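Local coordinates for uncharacterized protein TP-0789 domain-containing protein (Nitrosomonas europaea ATCC 19718, PDB 3BUU) that is of unknown function but belongs to the LolA superfamily, so it may bind lipid or lipoprotein acyl chains outside the bacterial cytoplasm, at residues K15-R20 and N110-Y115; R121-D126 and Y130-L135; V142-V147 and L170-R175; L148-Q153 and R157-E162. All coordinates share one frame; numbering follows the deposited sequence. Where two conformers were deposited one is given.

Interaction 1: K15-R20 and N110-Y115; sequences KADEIR and NFTGDY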
# COMPACT_ATOMS: atom_id res chain seq x y z
N LYS A 15 -9.80 -3.00 -12.42
CA LYS A 15 -9.84 -4.45 -12.26
C LYS A 15 -8.70 -4.94 -11.40
O LYS A 15 -8.90 -5.81 -10.54
CB LYS A 15 -9.92 -5.18 -13.59
CG LYS A 15 -11.24 -4.93 -14.30
CD LYS A 15 -11.32 -5.39 -15.72
CE LYS A 15 -12.67 -4.94 -16.33
NZ LYS A 15 -13.81 -5.53 -15.58
N ALA A 16 -7.51 -4.40 -11.61
CA ALA A 16 -6.38 -4.76 -10.76
C ALA A 16 -6.62 -4.32 -9.30
O ALA A 16 -6.35 -5.09 -8.35
CB ALA A 16 -5.10 -4.18 -11.33
N ASP A 17 -7.11 -3.09 -9.11
CA ASP A 17 -7.45 -2.63 -7.76
C ASP A 17 -8.45 -3.54 -7.06
O ASP A 17 -8.32 -3.82 -5.86
CB ASP A 17 -8.09 -1.25 -7.78
CG ASP A 17 -7.13 -0.06 -7.87
OD1 ASP A 17 -5.93 -0.18 -7.59
OD2 ASP A 17 -7.68 1.04 -8.18
N GLU A 18 -9.49 -3.98 -7.80
CA GLU A 18 -10.52 -4.80 -7.19
C GLU A 18 -10.06 -6.22 -6.89
O GLU A 18 -10.65 -6.87 -6.03
CB GLU A 18 -11.79 -4.75 -8.00
CG GLU A 18 -11.80 -5.60 -9.16
CD GLU A 18 -13.07 -5.42 -9.99
OE1 GLU A 18 -13.92 -4.57 -9.65
OE2 GLU A 18 -13.23 -6.13 -10.98
N ILE A 19 -8.99 -6.68 -7.55
CA ILE A 19 -8.36 -7.93 -7.18
C ILE A 19 -7.52 -7.76 -5.91
O ILE A 19 -7.53 -8.63 -5.05
CB ILE A 19 -7.59 -8.49 -8.37
CG1 ILE A 19 -8.59 -9.02 -9.39
CG2 ILE A 19 -6.56 -9.52 -7.92
CD1 ILE A 19 -7.98 -9.26 -10.75
N ARG A 20 -6.77 -6.67 -5.83
CA ARG A 20 -5.94 -6.45 -4.67
C ARG A 20 -6.79 -6.37 -3.39
O ARG A 20 -6.47 -7.04 -2.40
CB ARG A 20 -5.16 -5.17 -4.89
CG ARG A 20 -4.33 -4.64 -3.69
CD ARG A 20 -3.06 -5.41 -3.40
NE ARG A 20 -2.26 -4.56 -2.50
CZ ARG A 20 -1.90 -4.81 -1.22
NH1 ARG A 20 -2.27 -5.96 -0.58
NH2 ARG A 20 -1.19 -3.88 -0.58
N ASN A 110 -6.19 1.96 -2.97
CA ASN A 110 -6.34 1.80 -4.43
C ASN A 110 -5.45 2.71 -5.20
O ASN A 110 -5.16 3.81 -4.72
CB ASN A 110 -7.79 2.09 -4.79
CG ASN A 110 -8.72 1.07 -4.13
OD1 ASN A 110 -8.50 -0.12 -4.30
ND2 ASN A 110 -9.69 1.51 -3.33
N PHE A 111 -5.02 2.31 -6.39
CA PHE A 111 -4.35 3.25 -7.29
C PHE A 111 -5.36 4.20 -7.94
O PHE A 111 -5.05 5.38 -8.15
CB PHE A 111 -3.62 2.49 -8.39
CG PHE A 111 -2.42 1.72 -7.91
CD1 PHE A 111 -1.31 2.36 -7.37
CD2 PHE A 111 -2.41 0.34 -8.05
CE1 PHE A 111 -0.18 1.61 -6.95
CE2 PHE A 111 -1.28 -0.38 -7.67
CZ PHE A 111 -0.18 0.26 -7.11
N THR A 112 -6.54 3.70 -8.30
CA THR A 112 -7.56 4.53 -8.95
C THR A 112 -7.85 5.72 -8.06
O THR A 112 -8.01 5.57 -6.84
CB THR A 112 -8.82 3.73 -9.21
OG1 THR A 112 -8.53 2.69 -10.16
CG2 THR A 112 -9.94 4.58 -9.81
N GLY A 113 -7.91 6.90 -8.68
CA GLY A 113 -8.18 8.16 -7.98
C GLY A 113 -6.92 8.93 -7.62
O GLY A 113 -6.95 10.15 -7.46
N ASP A 114 -5.81 8.22 -7.45
CA ASP A 114 -4.54 8.86 -7.11
C ASP A 114 -3.63 9.05 -8.31
O ASP A 114 -2.69 9.83 -8.27
CB ASP A 114 -3.77 8.03 -6.06
CG ASP A 114 -4.27 8.20 -4.65
OD1 ASP A 114 -5.24 9.00 -4.45
OD2 ASP A 114 -3.67 7.54 -3.74
N TYR A 115 -3.87 8.28 -9.39
CA TYR A 115 -3.00 8.23 -10.55
C TYR A 115 -3.84 8.24 -11.80
O TYR A 115 -4.86 7.56 -11.88
CB TYR A 115 -2.15 6.93 -10.59
CG TYR A 115 -1.28 6.81 -9.38
CD1 TYR A 115 -0.02 7.39 -9.34
CD2 TYR A 115 -1.74 6.17 -8.24
CE1 TYR A 115 0.76 7.36 -8.19
CE2 TYR A 115 -0.98 6.14 -7.08
CZ TYR A 115 0.27 6.74 -7.04
OH TYR A 115 1.00 6.73 -5.90
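The carboxylate of D17 reaches out from helix 9-20 and ties down the loop at F111 and T112, just ahead of strand 115-125. In the LolA family a curved antiparallel sheet is partnered by helices, and here the bond runs from one such helix to a loop that carries a type II beta turn, F111 to D114, closed by D114 N on F111 O at 3.0 Å. G113 takes the third place of that turn with a positive phi.

The polar contacts all converge on D17. Its OD1 accepts the backbone N of F111 at 2.9 Å, met on the syn side but 28° out of the carboxylate plane. The N of T112 bonds OD2 at 2.9 Å through the syn lone pair, so two successive amides are gripped by the two oxygens. OD2 takes a second donor, the hydroxyl of T112, from the anti side and 32° out of plane. Three donors on one buried carboxylate would probably stabilise its negative charge and keep the group from turning.

Van der Waals contact is slighter. N110 lays its CB 3.6 Å from D17 OD2, while its amide oxygen is taken by Q23. F111 and T112 also rest on L13, one turn earlier in the same helix, and F111 reaches L149 of the sheet; the loop is thus wedged between helix and sheet.

T112 puts its OG1 beside its own backbone N, chi1 -65°, which brings both donors to the same oxygen; the OG1 to D17 OD2 distance is 2.7 Å.

Interaction 2: R121-D126 and Y130-L135; sequences RNESID and YYVLEL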
# COMPACT_ATOMS: atom_id res chain seq x y z
N ARG A 121 3.05 0.14 -22.62
CA ARG A 121 3.39 -0.90 -23.56
C ARG A 121 2.76 -2.19 -23.08
O ARG A 121 2.34 -2.27 -21.93
CB ARG A 121 4.93 -1.07 -23.68
CG ARG A 121 5.60 -1.49 -22.39
CD ARG A 121 7.12 -1.64 -22.54
NE ARG A 121 7.78 -1.95 -21.23
CZ ARG A 121 8.31 -1.08 -20.38
NH1 ARG A 121 8.35 0.22 -20.64
NH2 ARG A 121 8.81 -1.53 -19.22
N ASN A 122 2.72 -3.17 -23.95
CA ASN A 122 2.49 -4.55 -23.55
C ASN A 122 3.81 -5.29 -23.47
O ASN A 122 4.71 -4.98 -24.23
CB ASN A 122 1.50 -5.18 -24.56
CG ASN A 122 0.09 -4.55 -24.43
OD1 ASN A 122 -0.43 -4.40 -23.35
ND2 ASN A 122 -0.47 -4.11 -25.54
N GLU A 123 3.94 -6.23 -22.54
CA GLU A 123 5.14 -7.05 -22.43
C GLU A 123 4.76 -8.51 -22.27
O GLU A 123 3.80 -8.83 -21.59
CB GLU A 123 5.95 -6.68 -21.18
CG GLU A 123 6.81 -5.49 -21.24
CD GLU A 123 7.74 -5.30 -20.05
OE1 GLU A 123 7.98 -6.19 -19.20
OE2 GLU A 123 8.30 -4.19 -20.03
N SER A 124 5.54 -9.37 -22.90
CA SER A 124 5.43 -10.80 -22.74
C SER A 124 6.60 -11.24 -21.87
O SER A 124 7.74 -10.87 -22.11
CB SER A 124 5.55 -11.49 -24.10
OG SER A 124 4.57 -11.02 -25.00
N ILE A 125 6.33 -12.02 -20.85
CA ILE A 125 7.39 -12.53 -20.05
C ILE A 125 6.90 -13.96 -20.02
O ILE A 125 5.95 -14.29 -19.30
CB ILE A 125 7.50 -11.81 -18.64
CG1 ILE A 125 7.67 -10.28 -18.77
CG2 ILE A 125 8.60 -12.41 -17.77
CD1 ILE A 125 7.60 -9.50 -17.42
N ASP A 126 7.54 -14.80 -20.87
CA ASP A 126 7.13 -16.20 -21.09
C ASP A 126 5.83 -16.41 -21.90
O ASP A 126 5.66 -15.77 -22.93
CB ASP A 126 7.17 -17.02 -19.80
CG ASP A 126 8.04 -18.29 -19.92
OD1 ASP A 126 8.30 -18.80 -21.05
OD2 ASP A 126 8.46 -18.75 -18.84
N TYR A 130 1.30 -9.05 -20.41
CA TYR A 130 0.99 -8.05 -19.42
C TYR A 130 0.71 -6.73 -20.08
O TYR A 130 1.42 -6.34 -21.00
CB TYR A 130 2.17 -7.88 -18.41
CG TYR A 130 2.47 -9.14 -17.69
CD1 TYR A 130 1.79 -9.49 -16.52
CD2 TYR A 130 3.43 -10.01 -18.18
CE1 TYR A 130 2.07 -10.69 -15.91
CE2 TYR A 130 3.72 -11.19 -17.56
CZ TYR A 130 3.02 -11.54 -16.44
OH TYR A 130 3.33 -12.72 -15.80
N TYR A 131 -0.28 -6.02 -19.57
CA TYR A 131 -0.38 -4.60 -19.80
C TYR A 131 0.61 -3.91 -18.87
O TYR A 131 0.60 -4.18 -17.67
CB TYR A 131 -1.78 -4.09 -19.45
CG TYR A 131 -2.92 -4.74 -20.17
CD1 TYR A 131 -3.07 -4.61 -21.53
CD2 TYR A 131 -3.90 -5.43 -19.47
CE1 TYR A 131 -4.20 -5.15 -22.19
CE2 TYR A 131 -5.00 -5.98 -20.11
CZ TYR A 131 -5.16 -5.86 -21.48
OH TYR A 131 -6.26 -6.38 -22.12
N VAL A 132 1.40 -2.96 -19.38
CA VAL A 132 2.25 -2.13 -18.52
C VAL A 132 1.63 -0.76 -18.49
O VAL A 132 1.65 -0.04 -19.51
CB VAL A 132 3.74 -2.09 -18.98
CG1 VAL A 132 4.56 -1.31 -17.94
CG2 VAL A 132 4.27 -3.49 -19.14
N LEU A 133 1.02 -0.42 -17.36
CA LEU A 133 0.39 0.87 -17.22
C LEU A 133 1.35 1.87 -16.62
O LEU A 133 2.01 1.57 -15.63
CB LEU A 133 -0.84 0.81 -16.28
CG LEU A 133 -1.96 -0.13 -16.73
CD1 LEU A 133 -3.15 -0.08 -15.72
CD2 LEU A 133 -2.46 0.21 -18.11
N GLU A 134 1.40 3.07 -17.18
CA GLU A 134 2.10 4.18 -16.56
C GLU A 134 1.07 4.96 -15.74
O GLU A 134 0.07 5.46 -16.30
CB GLU A 134 2.73 5.07 -17.62
CG GLU A 134 3.43 6.24 -16.97
CD GLU A 134 4.51 6.86 -17.82
OE1 GLU A 134 4.80 6.35 -18.91
OE2 GLU A 134 5.09 7.87 -17.38
N LEU A 135 1.31 5.04 -14.43
CA LEU A 135 0.42 5.73 -13.49
C LEU A 135 1.10 7.01 -13.10
O LEU A 135 2.15 7.01 -12.45
CB LEU A 135 0.23 4.84 -12.26
CG LEU A 135 -0.33 3.45 -12.51
CD1 LEU A 135 -0.65 2.76 -11.20
CD2 LEU A 135 -1.49 3.40 -13.42
O HOH W 1 5.27 -14.35 -16.47
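R121 to E123 run antiparallel to Y130 to V132, the two strand segments meeting at 139°, with R121-V132 and E123-Y130 as hydrogen-bonded pairs and N122-Y131 as the non-hydrogen-bonded pair between them. The E123-Y130 pair is firm both ways, with Y130 N on E123 O at 2.8 Å and E123 N on Y130 O at 3.0 Å. At R121-V132 the bond from V132 N is good, but R121 N to V132 O is weak at 3.4 Å.

On the face of R121, E123 and V132, the arginine chain runs out extended and its guanidinium grips E123 side-on: NE lies 2.6 Å from E123 OE2, NH2 bonds the same oxygen, and both bonds lie in the guanidinium plane. V132 tucks under this salt bridge, CG2 3.9 Å from E123 CG and CG1 over one guanidinium face. E123 OE1 is left for W150. On the other face N122 and Y131 lie side by side, OD1 3.2 Å from Y131 CD1.

Toward the turn, I125 CB touches Y130 CE2 at 4.0 Å, and a water in the plane of the ring, at its edge, links Y130 OH to I125 O. Y130 also stacks on Y159. This is a two-stranded beta hairpin, 115-125 with 128-137, whose first strand is an edge strand of the antiparallel array within the chain.

Interaction 3: V142-V147 and L170-R175; sequences VTYQKV and LLKTSR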
# COMPACT_ATOMS: atom_id res chain seq x y z
N VAL A 142 0.24 12.63 -3.37
CA VAL A 142 0.00 11.20 -3.46
C VAL A 142 1.31 10.49 -3.16
O VAL A 142 2.38 11.12 -2.92
CB VAL A 142 -0.69 10.72 -4.78
CG1 VAL A 142 -2.02 11.42 -4.99
CG2 VAL A 142 0.24 10.87 -5.98
N THR A 143 1.27 9.17 -3.06
CA THR A 143 2.42 8.46 -2.55
C THR A 143 3.64 8.55 -3.48
O THR A 143 4.77 8.67 -2.99
CB THR A 143 2.05 7.01 -2.20
OG1 THR A 143 0.86 7.01 -1.41
CG2 THR A 143 3.15 6.29 -1.42
N TYR A 144 3.40 8.45 -4.79
CA TYR A 144 4.46 8.49 -5.81
C TYR A 144 4.12 9.40 -6.93
O TYR A 144 2.93 9.56 -7.25
CB TYR A 144 4.70 7.08 -6.42
CG TYR A 144 4.93 6.05 -5.38
CD1 TYR A 144 6.17 5.92 -4.77
CD2 TYR A 144 3.87 5.23 -4.96
CE1 TYR A 144 6.36 4.98 -3.75
CE2 TYR A 144 4.06 4.28 -3.94
CZ TYR A 144 5.31 4.18 -3.35
OH TYR A 144 5.55 3.28 -2.34
N GLN A 145 5.15 9.92 -7.59
CA GLN A 145 4.88 10.68 -8.78
C GLN A 145 4.63 9.82 -10.01
O GLN A 145 3.91 10.23 -10.92
CB GLN A 145 5.93 11.76 -8.97
CG GLN A 145 5.79 12.82 -7.84
CD GLN A 145 4.35 13.36 -7.67
OE1 GLN A 145 3.60 12.95 -6.75
NE2 GLN A 145 3.96 14.23 -8.59
N LYS A 146 5.23 8.65 -10.06
CA LYS A 146 5.08 7.76 -11.18
C LYS A 146 5.23 6.33 -10.71
O LYS A 146 6.15 6.01 -9.96
CB LYS A 146 6.15 8.08 -12.27
CG LYS A 146 6.31 7.06 -13.35
CD LYS A 146 7.49 7.46 -14.28
CE LYS A 146 7.91 6.33 -15.16
NZ LYS A 146 8.93 6.83 -16.13
N VAL A 147 4.33 5.46 -11.20
CA VAL A 147 4.41 4.02 -10.96
C VAL A 147 4.22 3.34 -12.32
O VAL A 147 3.33 3.75 -13.08
CB VAL A 147 3.30 3.56 -9.98
CG1 VAL A 147 3.41 2.05 -9.70
CG2 VAL A 147 3.43 4.32 -8.66
N LEU A 170 14.26 5.30 -10.68
CA LEU A 170 13.68 4.11 -10.08
C LEU A 170 14.08 4.03 -8.62
O LEU A 170 15.27 4.08 -8.31
CB LEU A 170 14.15 2.87 -10.83
CG LEU A 170 13.61 1.52 -10.36
CD1 LEU A 170 12.12 1.37 -10.58
CD2 LEU A 170 14.30 0.38 -11.04
N LEU A 171 13.10 3.87 -7.75
CA LEU A 171 13.36 3.78 -6.32
C LEU A 171 13.22 2.38 -5.75
O LEU A 171 14.02 1.99 -4.91
CB LEU A 171 12.43 4.69 -5.57
CG LEU A 171 12.65 6.18 -5.87
CD1 LEU A 171 11.65 7.02 -5.05
CD2 LEU A 171 14.09 6.61 -5.60
N LYS A 172 12.21 1.64 -6.22
CA LYS A 172 11.98 0.32 -5.66
C LYS A 172 11.04 -0.40 -6.60
O LYS A 172 10.45 0.20 -7.50
CB LYS A 172 11.42 0.38 -4.23
CG LYS A 172 10.06 0.99 -4.11
CD LYS A 172 9.57 1.15 -2.68
CE LYS A 172 8.10 1.57 -2.61
NZ LYS A 172 7.73 1.91 -1.22
N THR A 173 10.92 -1.70 -6.38
CA THR A 173 10.04 -2.53 -7.15
C THR A 173 9.21 -3.37 -6.19
O THR A 173 9.59 -3.59 -5.04
CB THR A 173 10.86 -3.48 -8.06
OG1 THR A 173 11.72 -4.28 -7.26
CG2 THR A 173 11.68 -2.72 -9.08
N SER A 174 8.04 -3.80 -6.64
CA SER A 174 7.23 -4.71 -5.87
C SER A 174 6.79 -5.88 -6.73
O SER A 174 6.72 -5.78 -7.96
CB SER A 174 6.02 -4.02 -5.27
OG SER A 174 5.17 -3.64 -6.32
N ARG A 175 6.51 -6.98 -6.07
CA ARG A 175 5.91 -8.17 -6.68
C ARG A 175 4.74 -8.62 -5.81
O ARG A 175 4.80 -8.57 -4.59
CB ARG A 175 6.94 -9.33 -6.68
CG ARG A 175 8.18 -9.09 -7.42
CD ARG A 175 8.99 -10.39 -7.48
NE ARG A 175 9.26 -11.13 -6.24
CZ ARG A 175 10.27 -10.89 -5.41
NH1 ARG A 175 11.08 -9.85 -5.61
NH2 ARG A 175 10.46 -11.67 -4.35
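Y144 and K172 meet in a single polar contact, the ammonium of the lysine bonded to the phenol oxygen, while the backbones stay well apart, the nearest CA pair, Y144 CA and L171 CA, at 10.1 Å. It spans the strand between them, 158-164, in the antiparallel sheet of this LolA-type fold: Y144 comes from the loop just before strand 146-152, K172 from the start of strand 170-182. There L171 and K172 both face F163, a classic beta bulge, and the F163 ring meets both partners, K172 by cation-pi and Y144 ring to ring.

The lysine arm does the reaching. Its CG sits between the backbone N and the carbonyl carbon, chi1 65°, and the chain beyond it is fully extended, bringing NZ 2.8 Å from Y144 OH. The two side chains cross at about a right angle; CE and NZ gather at the OH end of the ring, with CE reaching CZ and CE1 obliquely. T143 CG2 lies over one face of the Y144 ring, 3.3 Å above the plane and offset toward the rim.

Both polar ends have further partners at D105: Y144 OH bonds OD1, K172 NZ makes a salt bridge to OD2, and K172 NZ also bonds Q100 O. A buried lysine charge is thereby probably balanced by one carboxylate, with the phenol bridging the pair. A phenylalanine in place of Y144 would probably cost D105 OD1 and K172 NZ their shared hydroxyl, leaving the ammonium to rest on D105 and Q100 alone. Carbon follows nitrogen closely here: K172 CE lies 3.1 Å from Y144 OH and 3.9 Å from CZ.

Interaction 4: L148-Q153 and R157-E162; sequences LLWVNQ and RPYKAE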
# COMPACT_ATOMS: atom_id res chain seq x y z
N LEU A 148 4.97 2.29 -12.63
CA LEU A 148 4.65 1.41 -13.75
C LEU A 148 4.11 0.13 -13.14
O LEU A 148 4.76 -0.47 -12.29
CB LEU A 148 5.90 1.11 -14.60
CG LEU A 148 6.56 2.31 -15.27
CD1 LEU A 148 7.67 1.80 -16.19
CD2 LEU A 148 5.59 3.21 -15.97
N LEU A 149 2.92 -0.26 -13.56
CA LEU A 149 2.23 -1.42 -13.02
C LEU A 149 1.98 -2.44 -14.12
O LEU A 149 1.37 -2.12 -15.14
CB LEU A 149 0.88 -0.98 -12.40
CG LEU A 149 0.05 -2.12 -11.79
CD1 LEU A 149 0.70 -2.73 -10.57
CD2 LEU A 149 -1.35 -1.63 -11.49
N TRP A 150 2.46 -3.67 -13.91
CA TRP A 150 2.21 -4.78 -14.81
C TRP A 150 0.93 -5.49 -14.36
O TRP A 150 0.84 -5.92 -13.20
CB TRP A 150 3.37 -5.77 -14.76
CG TRP A 150 4.58 -5.44 -15.58
CD1 TRP A 150 5.02 -6.15 -16.64
CD2 TRP A 150 5.53 -4.38 -15.38
NE1 TRP A 150 6.16 -5.58 -17.15
CE2 TRP A 150 6.47 -4.48 -16.41
CE3 TRP A 150 5.65 -3.34 -14.45
CZ2 TRP A 150 7.54 -3.61 -16.55
CZ3 TRP A 150 6.74 -2.44 -14.57
CH2 TRP A 150 7.67 -2.60 -15.63
N VAL A 151 -0.01 -5.64 -15.28
CA VAL A 151 -1.29 -6.27 -15.02
C VAL A 151 -1.44 -7.41 -16.02
O VAL A 151 -1.33 -7.20 -17.24
CB VAL A 151 -2.44 -5.24 -15.15
CG1 VAL A 151 -3.77 -5.96 -14.92
CG2 VAL A 151 -2.28 -4.12 -14.16
N ASN A 152 -1.67 -8.61 -15.51
CA ASN A 152 -1.82 -9.77 -16.41
C ASN A 152 -3.01 -9.58 -17.33
O ASN A 152 -4.12 -9.28 -16.87
CB ASN A 152 -2.03 -10.99 -15.52
CG ASN A 152 -1.79 -12.28 -16.23
OD1 ASN A 152 -2.28 -12.48 -17.31
ND2 ASN A 152 -1.10 -13.18 -15.61
N GLN A 153 -2.82 -9.76 -18.63
CA GLN A 153 -3.91 -9.56 -19.58
C GLN A 153 -4.98 -10.62 -19.43
O GLN A 153 -6.12 -10.41 -19.81
CB GLN A 153 -3.42 -9.58 -21.00
CG GLN A 153 -2.48 -8.41 -21.33
CD GLN A 153 -2.13 -8.36 -22.80
OE1 GLN A 153 -2.62 -9.15 -23.60
NE2 GLN A 153 -1.22 -7.48 -23.14
N ARG A 157 -4.80 -9.69 -12.96
CA ARG A 157 -4.08 -9.69 -11.69
C ARG A 157 -2.90 -8.72 -11.73
O ARG A 157 -2.14 -8.69 -12.70
CB ARG A 157 -3.52 -11.06 -11.36
CG ARG A 157 -4.50 -12.04 -10.86
CD ARG A 157 -3.79 -13.33 -10.55
NE ARG A 157 -4.77 -14.30 -10.21
CZ ARG A 157 -4.45 -15.50 -9.79
NH1 ARG A 157 -3.17 -15.84 -9.72
NH2 ARG A 157 -5.40 -16.35 -9.45
N PRO A 158 -2.68 -7.99 -10.62
CA PRO A 158 -1.41 -7.25 -10.54
C PRO A 158 -0.26 -8.25 -10.47
O PRO A 158 -0.33 -9.25 -9.73
CB PRO A 158 -1.59 -6.44 -9.24
CG PRO A 158 -2.52 -7.25 -8.39
CD PRO A 158 -3.46 -7.93 -9.37
N TYR A 159 0.83 -7.91 -11.16
CA TYR A 159 1.98 -8.79 -11.23
C TYR A 159 3.18 -8.18 -10.53
O TYR A 159 3.77 -8.80 -9.65
CB TYR A 159 2.28 -9.11 -12.70
CG TYR A 159 3.55 -9.86 -12.96
CD1 TYR A 159 3.79 -11.10 -12.40
CD2 TYR A 159 4.52 -9.32 -13.78
CE1 TYR A 159 4.97 -11.78 -12.64
CE2 TYR A 159 5.70 -9.97 -14.02
CZ TYR A 159 5.91 -11.20 -13.47
OH TYR A 159 7.09 -11.87 -13.69
N LYS A 160 3.58 -6.97 -10.93
CA LYS A 160 4.71 -6.30 -10.34
C LYS A 160 4.58 -4.83 -10.63
O LYS A 160 3.78 -4.40 -11.48
CB LYS A 160 6.04 -6.87 -10.91
CG LYS A 160 6.36 -6.46 -12.33
CD LYS A 160 7.65 -7.09 -12.84
CE LYS A 160 8.00 -6.55 -14.24
NZ LYS A 160 9.32 -7.07 -14.68
N ALA A 161 5.36 -4.04 -9.91
CA ALA A 161 5.38 -2.61 -10.08
C ALA A 161 6.78 -2.07 -9.96
O ALA A 161 7.65 -2.65 -9.30
CB ALA A 161 4.42 -1.94 -9.12
N GLU A 162 6.95 -0.90 -10.57
CA GLU A 162 8.19 -0.10 -10.42
C GLU A 162 7.78 1.28 -9.95
O GLU A 162 6.86 1.89 -10.52
CB GLU A 162 8.93 -0.02 -11.77
CG GLU A 162 9.54 -1.32 -12.25
CD GLU A 162 10.23 -1.19 -13.58
OE1 GLU A 162 10.07 -0.16 -14.24
OE2 GLU A 162 10.89 -2.16 -13.99
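The indole of W150 carries the K160 side chain over one face, with CE 3.4 Å from the centroid of the five-membered ring and 14° off its normal. NZ continues past, 4.5 Å from the same centroid and still over the face, a cation-pi contact. K160 gets there with CG between its backbone N and carbonyl carbon, chi1 73°, and a straight chain beyond. At the six-membered end E162 comes in obliquely, its CD 3.6 Å from W150 CH2, its carboxylate turned 61° to the ring and its OE1 bonded to Y164 OH. The Y159 ring instead meets the tryptophan stem with its edge, W150 CB lying in plane 3.9 Å from Y159 CD2. V132 and R121 of neighbouring strands also touch the indole, whose NE1 donates to E123 OE1.

Beneath, the backbones zip strands 146-152 and 158-164 into an antiparallel hairpin. L148 and E162 bond both ways, with E162 N on L148 O at 2.8 Å; W150 N donates to K160 O, Y159 N to W150 O, and N152 N, at the turn end, to R157 O. L149 CD1 and A161 CB meet at 4.1 Å on the opposite face, toward helix 9-20.

A leucine in place of W150 would probably deprive K160 of its aromatic bed and leave E123 OE1 without its donor. The electron-rich indole face probably favours the ammonium of K160, whereas E162 packs by its CG and CD.

Interactions 2 and 4 are neighbouring hairpins in the run of antiparallel strands, their centres about 7 Å apart, joined by Y131 N on V151 O. Interaction 4 is largely buried, interactions 1 and 3 are partly so, and interaction 2 sits at the outer strand, its centre some 21 Å from the chain's centre, using a salt bridge and a water where interaction 4 uses aromatic packing. Interaction 3 starts in the loop ahead of strand 146-152 and reaches strand 170-182; it is chiefly polar. Interaction 1 ties helix 9-20 to the loop before strand 115-125, and the same helix rests A16 and I19 on V151 and P158 of interaction 4, while Y115 OH probably bonds Y144 N of interaction 3.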